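Local coordinates for protein putative mandelate racemase/muconate lactonizing enzyme (Bordetella bronchiseptica, PDB 3DDM) that is of unknown function but belongs to the mandelate racemase/muconate lactonizing enzyme family, whose members pair an enolase-type N-terminal domain with a TIM-barrel-like C-terminal domain, at residues A17-Y22 / H68-V73; V102-T107 / G111-A116; A123-A128 / G287-L292; T268-R273 / A295-A300. The protein carries 1 engineered substitution. All coordinates share one frame; numbering follows the deposited sequence.

Interaction 1. Residues A17-Y22 / H68-V73; sequences AHVFRY and HRARLV
Val19 meets Ala70 through a single branch, and its first torsion settles which one: with CG1 anti to the backbone N (chi1 -176°), CG2 is left on the side of that N, from where it touches Ala70 CB at 3.5 Å. Val73 is turned in a similar way (chi1 169°), and its CG1 comes to 4.2 Å from Ala17 CB. The methyl of Ala70 is the hub of the contact, since Ala17 CB also reaches Ala70 CB, at 3.7 Å. Ala17 and Val19, two positions apart on one face of the strand, thus bracket this methyl, while Val73, a helical turn further on, extends the patch along Ala17.

The interaction is wholly apolar and small, burying 147 Å² in all. The short axes of 17-22 and 68-73 run antiparallel, 173° between their directions, with a closest approach of 8.0 Å; at this distance the small side chains of Ala17 and Ala70 occupy the interface.

Strand 14-23 is an outermost strand of the three-stranded antiparallel sheet and pairs with 37-46, whose Val43 touches both Ala17 and Val73. Helix 374-380 lies against His18 and Phe20, which do not face helix 65-81. On the side towards helix 110-131, Val73 packs on Ala116 and Leu120, and His68 stacks on His68 of the second subunit.

Interaction 2. Residues V102-T107 / G111-A116; sequences VLAIQT and GPLAQA
Leu113 supplies the apolar part of this contact, projecting from one helix towards two successive residues of the other. A chi1 of -75° points its CG away from the carbonyl carbon, and the terminal methyls then divide between the two neighbours. CD1 rests on Ala104 close to the backbone, 3.7 Å from Ala104 CA, and 3.8 Å from Ala104 CB. The other branch meets a leucine methyl to methyl, with Leu113 CD2 4.2 Å from Leu103 CD2. Leu113 is therefore forked over the 103-104 step, and Ala104 and Leu113 are the closest pair of residues by their CA atoms, 7.2 Å apart.

Among the polar interactions, Leu103 O near the end of helix 101-107 is gripped twice: Thr107 N donates to it at 3.1 Å and Thr107 OG1 at 2.8 Å, from opposite faces of the carbonyl plane. The hydroxyl approaches with a C=O...donor angle of 147° and stands 22° out of that plane. The two bonds together tie the threonine back onto its own last turn, just before the chain bends into the next helix.

The segments belong to consecutive helices of the N-terminal domain, joined by a short turn. Helix 65-81 packs on 110-131, where Arg69 NH2 is hydrogen-bonded to Gln115 OE1. The second subunit packs closely here: its Lys284 NZ is hydrogen-bonded to Gln106 O, its Asn259 OD1 to Gln106 NE2, and its Phe61 lies on Thr107.

Interaction 3. Residues A123-A128 / G287-L292; sequences ALCDLA and GFSGCL
Cys125 is the residue through which helix 110-131 meets Phe288. Its chi1 of -73° sends the sulfur towards the start of the phenylalanine side chain, with Cys125 SG 3.7 Å from Phe288 CB. The beta carbon touches the ring itself, with Cys125 CB 3.6 Å from Phe288 CD2. Relative to the ring the sulfur stands obliquely: SG of Cys125 is 5.0 Å from the Phe288 centroid and 70° off the ring normal, a sulfur-aromatic contact in which both side chains are buried. Further along helix 287-300, Ser289 passes near the sulfur without bonding to it; its OG is hydrogen-bonded to Asp121 OD2, one turn before Cys125 on the same helix.

Asp126 follows, and its carboxylate turns to other parts of the protein. OD2 accepts from Trp54 N and OD1 from Leu368 N, so that a buried acid is held by two backbone amides. Ala128 then packs on Trp139, which also touches Cys125.

Across the contact, Phe288 touches Leu136, Leu282 and Leu322, and Gly287 before it has a positive phi (67°), a conformation that suits glycine. The contact joins a long helix of the N-terminal domain to a helix of the barrel, an interdomain interface that fits the two-domain architecture of the enolase superfamily.

Interaction 4. Residues T268-R273 / A295-A300; sequences TALAAR and ARAVVA
The CA atoms of Leu270 and Val298 lie 7.2 Å apart where two helices separated by a single strand, 263-272 and 287-300, come side by side. Strand 275-278 between them pairs in parallel with 254-256 and 304-309, so these are neighbouring helices on the outside of the TIM-barrel-like domain.

Leu270 carries the contact from its helix, and its two methyls part to meet different residues of the partner. CD1 of Leu270 approaches a valine branch, 4.1 Å from Val298 CG2, while CD2 faces an alanine methyl, 4.2 Å from Ala297 CB. On the partner helix, CG2 of Val298 is the branch beside the backbone N, since CG1 occupies the position anti to it (chi1 165°), and it is therefore CG2 that is presented to the leucine. The side chains of Leu270 and Val298 meet at a slant, and only 101 Å² is buried between the segments, summed over both sides.

On the barrel side of this pair, Met278 of the intervening strand touches both Leu270 and Val298, joining the helix layer to the barrel wall. Arg273, the first residue beyond helix 263-272, has positive phi (62°), and its NH2 is hydrogen-bonded to Ala301 O just past the end of the other helix. In that last turn of 263-272 one carbonyl serves two amides: Ala269 O accepts from Ala272 N at 3.3 Å and from Arg273 N at 3.0 Å.

How the interactions relate
Interactions 1 and 2 lie in the N-terminal domain, touch each other through helices 65-81 and 110-131, and both border the second subunit. Interaction 3 is the most buried of the four and links that domain to the barrel; it shares helix 110-131 with interaction 2 and helix 287-300 with interaction 4. Those two long helices thus make a chain of contacts from the subunit interface to the barrel exterior. Interactions 1, 2 and 4 are only partly buried, and the centres of 1 and 4 are about 32 Å apart. All four are apolar across their segments, but interaction 3 adds sulfur and an aromatic ring where the others use aliphatic side chains alone.

Interaction 1. Residues A17-Y22 / H68-V73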
loop_
_atom_site.group_PDB
_atom_site.type_symbol
_atom_site.label_atom_id
_atom_site.label_comp_id
_atom_site.label_asym_id
_atom_site.label_seq_id
_atom_site.Cartn_x
_atom_site.Cartn_y
_atom_site.Cartn_z
ATOM N N ALA A 17 1.195 6.782 -19.233
ATOM C CA ALA A 17 1.218 5.391 -18.811
ATOM C C ALA A 17 0.230 4.608 -19.660
ATOM O O ALA A 17 -0.882 5.066 -19.899
ATOM C CB ALA A 17 0.840 5.287 -17.347
ATOM N N HIS A 18 0.642 3.435 -20.129
ATOM C CA HIS A 18 -0.234 2.605 -20.944
ATOM C C HIS A 18 -0.397 1.260 -20.281
ATOM O O HIS A 18 0.585 0.635 -19.876
ATOM C CB HIS A 18 0.350 2.413 -22.341
ATOM C CG HIS A 18 0.814 3.684 -22.972
ATOM N ND1 HIS A 18 2.123 4.110 -22.903
ATOM C CD2 HIS A 18 0.133 4.656 -23.619
ATOM C CE1 HIS A 18 2.230 5.291 -23.480
ATOM N NE2 HIS A 18 1.038 5.647 -23.922
ATOM N N VAL A 19 -1.642 0.814 -20.169
ATOM C CA VAL A 19 -1.925 -0.469 -19.548
ATOM C C VAL A 19 -2.285 -1.510 -20.600
ATOM O O VAL A 19 -2.933 -1.203 -21.595
ATOM C CB VAL A 19 -3.089 -0.362 -18.550
ATOM C CG1 VAL A 19 -3.293 -1.697 -17.856
ATOM C CG2 VAL A 19 -2.811 0.743 -17.540
ATOM N N PHE A 20 -1.843 -2.742 -20.373
ATOM C CA PHE A 20 -2.110 -3.849 -21.277
ATOM C C PHE A 20 -2.475 -5.066 -20.464
ATOM O O PHE A 20 -1.930 -5.281 -19.380
ATOM C CB PHE A 20 -0.885 -4.170 -22.126
ATOM C CG PHE A 20 -0.501 -3.072 -23.053
ATOM C CD1 PHE A 20 0.432 -2.117 -22.671
ATOM C CD2 PHE A 20 -1.111 -2.957 -24.294
ATOM C CE1 PHE A 20 0.755 -1.058 -23.514
ATOM C CE2 PHE A 20 -0.797 -1.903 -25.144
ATOM C CZ PHE A 20 0.140 -0.950 -24.752
ATOM N N ARG A 21 -3.413 -5.849 -20.976
ATOM C CA ARG A 21 -3.829 -7.059 -20.295
ATOM C C ARG A 21 -4.004 -8.119 -21.361
ATOM O O ARG A 21 -4.952 -8.082 -22.142
ATOM C CB ARG A 21 -5.136 -6.836 -19.522
ATOM C CG ARG A 21 -5.133 -5.568 -18.678
ATOM C CD ARG A 21 -6.179 -5.596 -17.573
ATOM N NE ARG A 21 -5.803 -6.554 -16.542
ATOM C CZ ARG A 21 -5.607 -6.255 -15.261
ATOM N NH1 ARG A 21 -5.755 -5.015 -14.816
ATOM N NH2 ARG A 21 -5.233 -7.211 -14.428
ATOM N N TYR A 22 -3.055 -9.044 -21.410
ATOM C CA TYR A 22 -3.095 -10.125 -22.377
ATOM C C TYR A 22 -3.886 -11.285 -21.793
ATOM O O TYR A 22 -3.480 -11.877 -20.790
ATOM C CB TYR A 22 -1.690 -10.607 -22.706
ATOM C CG TYR A 22 -1.695 -11.560 -23.867
ATOM C CD1 TYR A 22 -1.706 -11.087 -25.179
ATOM C CD2 TYR A 22 -1.748 -12.938 -23.659
ATOM C CE1 TYR A 22 -1.768 -11.960 -26.257
ATOM C CE2 TYR A 22 -1.815 -13.823 -24.728
ATOM C CZ TYR A 22 -1.821 -13.324 -26.024
ATOM O OH TYR A 22 -1.866 -14.196 -27.084
ATOM N N HIS A 68 -4.618 1.247 -11.362
ATOM C CA HIS A 68 -4.326 2.164 -10.274
ATOM C C HIS A 68 -2.907 2.721 -10.394
ATOM O O HIS A 68 -2.665 3.912 -10.182
ATOM C CB HIS A 68 -4.485 1.444 -8.930
ATOM C CG HIS A 68 -4.228 2.321 -7.747
ATOM N ND1 HIS A 68 -4.952 3.470 -7.503
ATOM C CD2 HIS A 68 -3.307 2.238 -6.759
ATOM C CE1 HIS A 68 -4.485 4.059 -6.416
ATOM N NE2 HIS A 68 -3.486 3.332 -5.946
ATOM N N ARG A 69 -1.967 1.847 -10.734
ATOM C CA ARG A 69 -0.577 2.240 -10.856
ATOM C C ARG A 69 -0.351 3.205 -12.004
ATOM O O ARG A 69 0.422 4.153 -11.880
ATOM C CB ARG A 69 0.286 0.993 -10.988
ATOM C CG ARG A 69 0.348 0.220 -9.680
ATOM C CD ARG A 69 0.869 -1.197 -9.851
ATOM N NE ARG A 69 1.226 -1.769 -8.559
ATOM C CZ ARG A 69 0.367 -1.976 -7.569
ATOM N NH1 ARG A 69 -0.917 -1.666 -7.714
ATOM N NH2 ARG A 69 0.798 -2.475 -6.420
ATOM N N ALA A 70 -1.037 2.975 -13.118
ATOM C CA ALA A 70 -0.917 3.865 -14.262
ATOM C C ALA A 70 -1.525 5.208 -13.868
ATOM O O ALA A 70 -0.990 6.255 -14.218
ATOM C CB ALA A 70 -1.636 3.281 -15.462
ATOM N N ARG A 71 -2.630 5.184 -13.124
ATOM C CA ARG A 71 -3.258 6.426 -12.681
ATOM C C ARG A 71 -2.299 7.198 -11.787
ATOM O O ARG A 71 -2.153 8.412 -11.927
ATOM C CB ARG A 71 -4.556 6.159 -11.910
ATOM C CG ARG A 71 -5.745 5.767 -12.773
ATOM C CD ARG A 71 -6.054 6.838 -13.830
ATOM N NE ARG A 71 -6.801 8.000 -13.322
ATOM C CZ ARG A 71 -6.948 9.151 -13.985
ATOM N NH1 ARG A 71 -6.396 9.313 -15.188
ATOM N NH2 ARG A 71 -7.658 10.140 -13.452
ATOM N N LEU A 72 -1.646 6.496 -10.862
ATOM C CA LEU A 72 -0.695 7.145 -9.964
ATOM C C LEU A 72 0.373 7.891 -10.746
ATOM O O LEU A 72 0.728 9.025 -10.402
ATOM C CB LEU A 72 -0.016 6.122 -9.046
ATOM C CG LEU A 72 -0.821 5.656 -7.829
ATOM C CD1 LEU A 72 0.017 4.692 -7.011
ATOM C CD2 LEU A 72 -1.231 6.853 -6.989
ATOM N N VAL A 73 0.883 7.248 -11.797
ATOM C CA VAL A 73 1.920 7.846 -12.629
ATOM C C VAL A 73 1.442 9.124 -13.315
ATOM O O VAL A 73 2.151 10.132 -13.322
ATOM C CB VAL A 73 2.418 6.848 -13.702
ATOM C CG1 VAL A 73 3.300 7.559 -14.730
ATOM C CG2 VAL A 73 3.196 5.739 -13.035
#

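Interaction 2. Residues V102-T107 / G111-A116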
loop_
_atom_site.group_PDB
_atom_site.type_symbol
_atom_site.label_atom_id
_atom_site.label_comp_id
_atom_site.label_asym_id
_atom_site.label_seq_id
_atom_site.Cartn_x
_atom_site.Cartn_y
_atom_site.Cartn_z
ATOM N N VAL A 102 4.730 11.521 2.476
ATOM C CA VAL A 102 3.557 11.737 3.306
ATOM C C VAL A 102 2.302 11.122 2.714
ATOM O O VAL A 102 1.448 10.623 3.442
ATOM C CB VAL A 102 3.325 13.235 3.544
ATOM C CG1 VAL A 102 1.883 13.491 3.954
ATOM C CG2 VAL A 102 4.283 13.722 4.623
ATOM N N LEU A 103 2.182 11.162 1.397
ATOM C CA LEU A 103 1.024 10.583 0.735
ATOM C C LEU A 103 1.045 9.057 0.926
ATOM O O LEU A 103 -0.006 8.410 0.985
ATOM C CB LEU A 103 1.051 10.936 -0.751
ATOM C CG LEU A 103 -0.015 10.264 -1.609
ATOM C CD1 LEU A 103 -1.395 10.790 -1.204
ATOM C CD2 LEU A 103 0.278 10.513 -3.081
ATOM N N ALA A 104 2.241 8.482 1.026
ATOM C CA ALA A 104 2.369 7.041 1.223
ATOM C C ALA A 104 1.782 6.692 2.585
ATOM O O ALA A 104 1.016 5.735 2.728
ATOM C CB ALA A 104 3.824 6.634 1.163
ATOM N N ILE A 105 2.139 7.486 3.587
ATOM C CA ILE A 105 1.640 7.270 4.929
ATOM C C ILE A 105 0.113 7.368 4.960
ATOM O O ILE A 105 -0.569 6.438 5.390
ATOM C CB ILE A 105 2.252 8.301 5.907
ATOM C CG1 ILE A 105 3.739 7.991 6.117
ATOM C CG2 ILE A 105 1.493 8.289 7.237
ATOM C CD1 ILE A 105 4.493 9.058 6.906
ATOM N N GLN A 106 -0.412 8.494 4.492
ATOM C CA GLN A 106 -1.849 8.747 4.473
ATOM C C GLN A 106 -2.681 7.667 3.820
ATOM O O GLN A 106 -3.822 7.449 4.196
ATOM C CB GLN A 106 -2.138 10.069 3.757
ATOM C CG GLN A 106 -2.383 11.252 4.686
ATOM C CD GLN A 106 -3.804 11.285 5.242
ATOM O OE1 GLN A 106 -4.766 11.564 4.514
ATOM N NE2 GLN A 106 -3.940 10.993 6.533
ATOM N N THR A 107 -2.110 6.983 2.843
ATOM C CA THR A 107 -2.859 5.983 2.117
ATOM C C THR A 107 -2.419 4.551 2.336
ATOM O O THR A 107 -3.166 3.619 2.026
ATOM C CB THR A 107 -2.783 6.277 0.620
ATOM O OG1 THR A 107 -1.431 6.125 0.177
ATOM C CG2 THR A 107 -3.206 7.708 0.342
ATOM N N GLY A 111 3.881 0.671 -1.639
ATOM C CA GLY A 111 4.144 -0.200 -2.775
ATOM C C GLY A 111 3.773 0.399 -4.122
ATOM O O GLY A 111 4.643 0.599 -4.968
ATOM N N PRO A 112 2.485 0.684 -4.365
ATOM C CA PRO A 112 2.067 1.265 -5.643
ATOM C C PRO A 112 2.930 2.467 -6.024
ATOM O O PRO A 112 3.394 2.580 -7.164
ATOM C CB PRO A 112 0.620 1.658 -5.377
ATOM C CG PRO A 112 0.168 0.578 -4.458
ATOM C CD PRO A 112 1.321 0.454 -3.490
ATOM N N LEU A 113 3.148 3.363 -5.066
ATOM C CA LEU A 113 3.965 4.547 -5.307
ATOM C C LEU A 113 5.419 4.203 -5.632
ATOM O O LEU A 113 5.991 4.761 -6.563
ATOM C CB LEU A 113 3.916 5.470 -4.092
ATOM C CG LEU A 113 2.634 6.272 -3.890
ATOM C CD1 LEU A 113 2.578 6.759 -2.448
ATOM C CD2 LEU A 113 2.582 7.431 -4.880
ATOM N N ALA A 114 6.025 3.299 -4.870
ATOM C CA ALA A 114 7.414 2.928 -5.143
ATOM C C ALA A 114 7.535 2.351 -6.550
ATOM O O ALA A 114 8.464 2.680 -7.303
ATOM C CB ALA A 114 7.896 1.917 -4.139
ATOM N N GLN A 115 6.579 1.492 -6.890
ATOM C CA GLN A 115 6.533 0.832 -8.178
ATOM C C GLN A 115 6.395 1.843 -9.317
ATOM O O GLN A 115 7.139 1.796 -10.315
ATOM C CB GLN A 115 5.380 -0.175 -8.180
ATOM C CG GLN A 115 5.711 -1.473 -7.436
ATOM C CD GLN A 115 4.591 -1.963 -6.518
ATOM O OE1 GLN A 115 3.421 -2.004 -6.897
ATOM N NE2 GLN A 115 4.959 -2.355 -5.310
ATOM N N ALA A 116 5.454 2.766 -9.175
ATOM C CA ALA A 116 5.279 3.778 -10.204
ATOM C C ALA A 116 6.572 4.587 -10.307
ATOM O O ALA A 116 7.026 4.901 -11.405
ATOM C CB ALA A 116 4.109 4.686 -9.857
#

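Interaction 3. Residues A123-A128 / G287-L292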
loop_
_atom_site.group_PDB
_atom_site.type_symbol
_atom_site.label_atom_id
_atom_site.label_comp_id
_atom_site.label_asym_id
_atom_site.label_seq_id
_atom_site.Cartn_x
_atom_site.Cartn_y
_atom_site.Cartn_z
ATOM N N ALA A 123 12.656 4.793 -17.099
ATOM C CA ALA A 123 12.441 5.562 -18.315
ATOM C C ALA A 123 13.367 6.778 -18.416
ATOM O O ALA A 123 13.828 7.123 -19.506
ATOM C CB ALA A 123 10.979 6.005 -18.397
ATOM N N LEU A 124 13.626 7.439 -17.288
ATOM C CA LEU A 124 14.508 8.603 -17.287
ATOM C C LEU A 124 15.947 8.171 -17.577
ATOM O O LEU A 124 16.701 8.895 -18.243
ATOM C CB LEU A 124 14.432 9.334 -15.946
ATOM C CG LEU A 124 13.148 10.131 -15.728
ATOM C CD1 LEU A 124 13.117 10.683 -14.318
ATOM C CD2 LEU A 124 13.063 11.252 -16.749
ATOM N N CYS A 125 16.329 6.998 -17.077
ATOM C CA CYS A 125 17.669 6.478 -17.328
ATOM C C CYS A 125 17.763 6.022 -18.782
ATOM O O CYS A 125 18.792 6.201 -19.431
ATOM C CB CYS A 125 17.982 5.300 -16.406
ATOM S SG CYS A 125 18.271 5.768 -14.710
ATOM N N ASP A 126 16.684 5.423 -19.278
ATOM C CA ASP A 126 16.621 4.962 -20.658
ATOM C C ASP A 126 16.766 6.203 -21.550
ATOM O O ASP A 126 17.513 6.201 -22.529
ATOM C CB ASP A 126 15.279 4.252 -20.899
ATOM C CG ASP A 126 15.101 3.795 -22.332
ATOM O OD1 ASP A 126 15.961 3.044 -22.841
ATOM O OD2 ASP A 126 14.088 4.189 -22.947
ATOM N N LEU A 127 16.061 7.269 -21.187
ATOM C CA LEU A 127 16.126 8.523 -21.930
ATOM C C LEU A 127 17.545 9.086 -21.924
ATOM O O LEU A 127 18.065 9.497 -22.962
ATOM C CB LEU A 127 15.169 9.547 -21.314
ATOM C CG LEU A 127 15.294 11.017 -21.714
ATOM C CD1 LEU A 127 15.287 11.156 -23.215
ATOM C CD2 LEU A 127 14.141 11.809 -21.098
ATOM N N ALA A 128 18.167 9.096 -20.751
ATOM C CA ALA A 128 19.524 9.615 -20.599
ATOM C C ALA A 128 20.542 8.795 -21.380
ATOM O O ALA A 128 21.465 9.349 -21.978
ATOM C CB ALA A 128 19.910 9.652 -19.115
ATOM N N GLY A 287 14.407 1.532 -9.142
ATOM C CA GLY A 287 14.808 1.637 -10.530
ATOM C C GLY A 287 16.319 1.535 -10.545
ATOM O O GLY A 287 16.908 0.911 -9.662
ATOM N N PHE A 288 16.956 2.149 -11.533
ATOM C CA PHE A 288 18.410 2.105 -11.619
ATOM C C PHE A 288 19.029 2.980 -10.534
ATOM O O PHE A 288 19.937 2.560 -9.813
ATOM C CB PHE A 288 18.861 2.580 -12.996
ATOM C CG PHE A 288 18.518 1.632 -14.102
ATOM C CD1 PHE A 288 19.122 0.374 -14.164
ATOM C CD2 PHE A 288 17.625 2.007 -15.100
ATOM C CE1 PHE A 288 18.850 -0.500 -15.210
ATOM C CE2 PHE A 288 17.338 1.146 -16.154
ATOM C CZ PHE A 288 17.954 -0.115 -16.212
ATOM N N SER A 289 18.527 4.199 -10.418
ATOM C CA SER A 289 19.033 5.122 -9.420
ATOM C C SER A 289 19.138 4.446 -8.050
ATOM O O SER A 289 20.125 4.631 -7.331
ATOM C CB SER A 289 18.118 6.340 -9.335
ATOM O OG SER A 289 17.940 6.890 -10.622
ATOM N N GLY A 290 18.130 3.651 -7.699
ATOM C CA GLY A 290 18.151 2.982 -6.413
ATOM C C GLY A 290 18.859 1.636 -6.380
ATOM O O GLY A 290 19.654 1.370 -5.477
ATOM N N CYS A 291 18.606 0.792 -7.375
ATOM C CA CYS A 291 19.188 -0.545 -7.386
ATOM C C CYS A 291 20.651 -0.712 -7.775
ATOM O O CYS A 291 21.283 -1.675 -7.342
ATOM C CB CYS A 291 18.322 -1.470 -8.246
ATOM S SG CYS A 291 16.627 -1.689 -7.620
ATOM N N LEU A 292 21.198 0.188 -8.590
ATOM C CA LEU A 292 22.603 0.052 -8.971
ATOM C C LEU A 292 23.468 0.065 -7.707
ATOM O O LEU A 292 24.266 -0.859 -7.482
ATOM C CB LEU A 292 23.032 1.179 -9.921
ATOM C CG LEU A 292 24.498 1.171 -10.408
ATOM C CD1 LEU A 292 24.827 -0.166 -11.095
ATOM C CD2 LEU A 292 24.728 2.363 -11.373
#

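Interaction 4. Residues T268-R273 / A295-A300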
loop_
_atom_site.group_PDB
_atom_site.type_symbol
_atom_site.label_atom_id
_atom_site.label_comp_id
_atom_site.label_asym_id
_atom_site.label_seq_id
_atom_site.Cartn_x
_atom_site.Cartn_y
_atom_site.Cartn_z
ATOM N N THR A 268 19.874 -3.118 6.056
ATOM C CA THR A 268 19.551 -4.051 7.124
ATOM C C THR A 268 19.825 -5.481 6.677
ATOM O O THR A 268 20.422 -6.266 7.414
ATOM C CB THR A 268 18.076 -3.938 7.525
ATOM O OG1 THR A 268 17.847 -2.652 8.110
ATOM C CG2 THR A 268 17.693 -5.037 8.514
ATOM N N ALA A 269 19.381 -5.814 5.468
ATOM C CA ALA A 269 19.594 -7.145 4.925
ATOM C C ALA A 269 21.090 -7.384 4.793
ATOM O O ALA A 269 21.600 -8.446 5.146
ATOM C CB ALA A 269 18.920 -7.267 3.569
ATOM N N LEU A 270 21.790 -6.374 4.292
ATOM C CA LEU A 270 23.232 -6.439 4.105
ATOM C C LEU A 270 23.957 -6.586 5.450
ATOM O O LEU A 270 24.907 -7.362 5.584
ATOM C CB LEU A 270 23.707 -5.166 3.399
ATOM C CG LEU A 270 24.941 -5.324 2.513
ATOM C CD1 LEU A 270 24.650 -6.323 1.392
ATOM C CD2 LEU A 270 25.332 -3.975 1.942
ATOM N N ALA A 271 23.494 -5.834 6.443
ATOM C CA ALA A 271 24.078 -5.860 7.775
ATOM C C ALA A 271 24.056 -7.240 8.424
ATOM O O ALA A 271 24.909 -7.545 9.260
ATOM C CB ALA A 271 23.356 -4.861 8.676
ATOM N N ALA A 272 23.082 -8.067 8.045
ATOM C CA ALA A 272 22.935 -9.402 8.620
ATOM C C ALA A 272 23.550 -10.520 7.788
ATOM O O ALA A 272 24.069 -11.492 8.332
ATOM C CB ALA A 272 21.464 -9.693 8.860
ATOM N N ARG A 273 23.483 -10.392 6.469
ATOM C CA ARG A 273 24.037 -11.408 5.583
ATOM C C ARG A 273 23.349 -12.765 5.766
ATOM O O ARG A 273 23.958 -13.818 5.555
ATOM C CB ARG A 273 25.551 -11.537 5.807
ATOM C CG ARG A 273 26.317 -10.219 5.651
ATOM C CD ARG A 273 27.769 -10.383 6.045
ATOM N NE ARG A 273 28.503 -11.148 5.047
ATOM C CZ ARG A 273 28.959 -10.632 3.910
ATOM N NH1 ARG A 273 28.762 -9.341 3.636
ATOM N NH2 ARG A 273 29.601 -11.405 3.041
ATOM N N ALA A 295 23.007 -3.079 -5.699
ATOM C CA ALA A 295 23.518 -4.262 -6.392
ATOM C C ALA A 295 25.047 -4.261 -6.343
ATOM O O ALA A 295 25.679 -5.307 -6.145
ATOM C CB ALA A 295 23.035 -4.297 -7.840
ATOM N N ARG A 296 25.645 -3.084 -6.519
ATOM C CA ARG A 296 27.095 -2.996 -6.463
ATOM C C ARG A 296 27.536 -3.332 -5.048
ATOM O O ARG A 296 28.481 -4.098 -4.845
ATOM C CB ARG A 296 27.567 -1.599 -6.868
ATOM C CG ARG A 296 27.669 -1.430 -8.373
ATOM C CD ARG A 296 28.175 -0.060 -8.791
ATOM N NE ARG A 296 28.324 -0.012 -10.246
ATOM C CZ ARG A 296 28.559 1.090 -10.952
ATOM N NH1 ARG A 296 28.677 2.265 -10.340
ATOM N NH2 ARG A 296 28.668 1.015 -12.277
ATOM N N ALA A 297 26.822 -2.779 -4.075
ATOM C CA ALA A 297 27.119 -3.018 -2.670
ATOM C C ALA A 297 27.055 -4.508 -2.352
ATOM O O ALA A 297 27.919 -5.037 -1.653
ATOM C CB ALA A 297 26.139 -2.257 -1.797
ATOM N N VAL A 298 26.032 -5.183 -2.865
ATOM C CA VAL A 298 25.872 -6.616 -2.621
ATOM C C VAL A 298 27.054 -7.422 -3.158
ATOM O O VAL A 298 27.594 -8.289 -2.464
ATOM C CB VAL A 298 24.560 -7.155 -3.269
ATOM C CG1 VAL A 298 24.587 -8.683 -3.328
ATOM C CG2 VAL A 298 23.345 -6.674 -2.470
ATOM N N VAL A 299 27.456 -7.138 -4.393
ATOM C CA VAL A 299 28.564 -7.859 -5.006
ATOM C C VAL A 299 29.890 -7.559 -4.307
ATOM O O VAL A 299 30.713 -8.458 -4.109
ATOM C CB VAL A 299 28.672 -7.534 -6.507
ATOM C CG1 VAL A 299 29.973 -8.074 -7.067
ATOM C CG2 VAL A 299 27.490 -8.154 -7.246
ATOM N N ALA A 300 30.094 -6.303 -3.923
ATOM C CA ALA A 300 31.317 -5.922 -3.221
ATOM C C ALA A 300 31.379 -6.596 -1.842
ATOM O O ALA A 300 32.457 -6.911 -1.339
ATOM C CB ALA A 300 31.384 -4.397 -3.066
#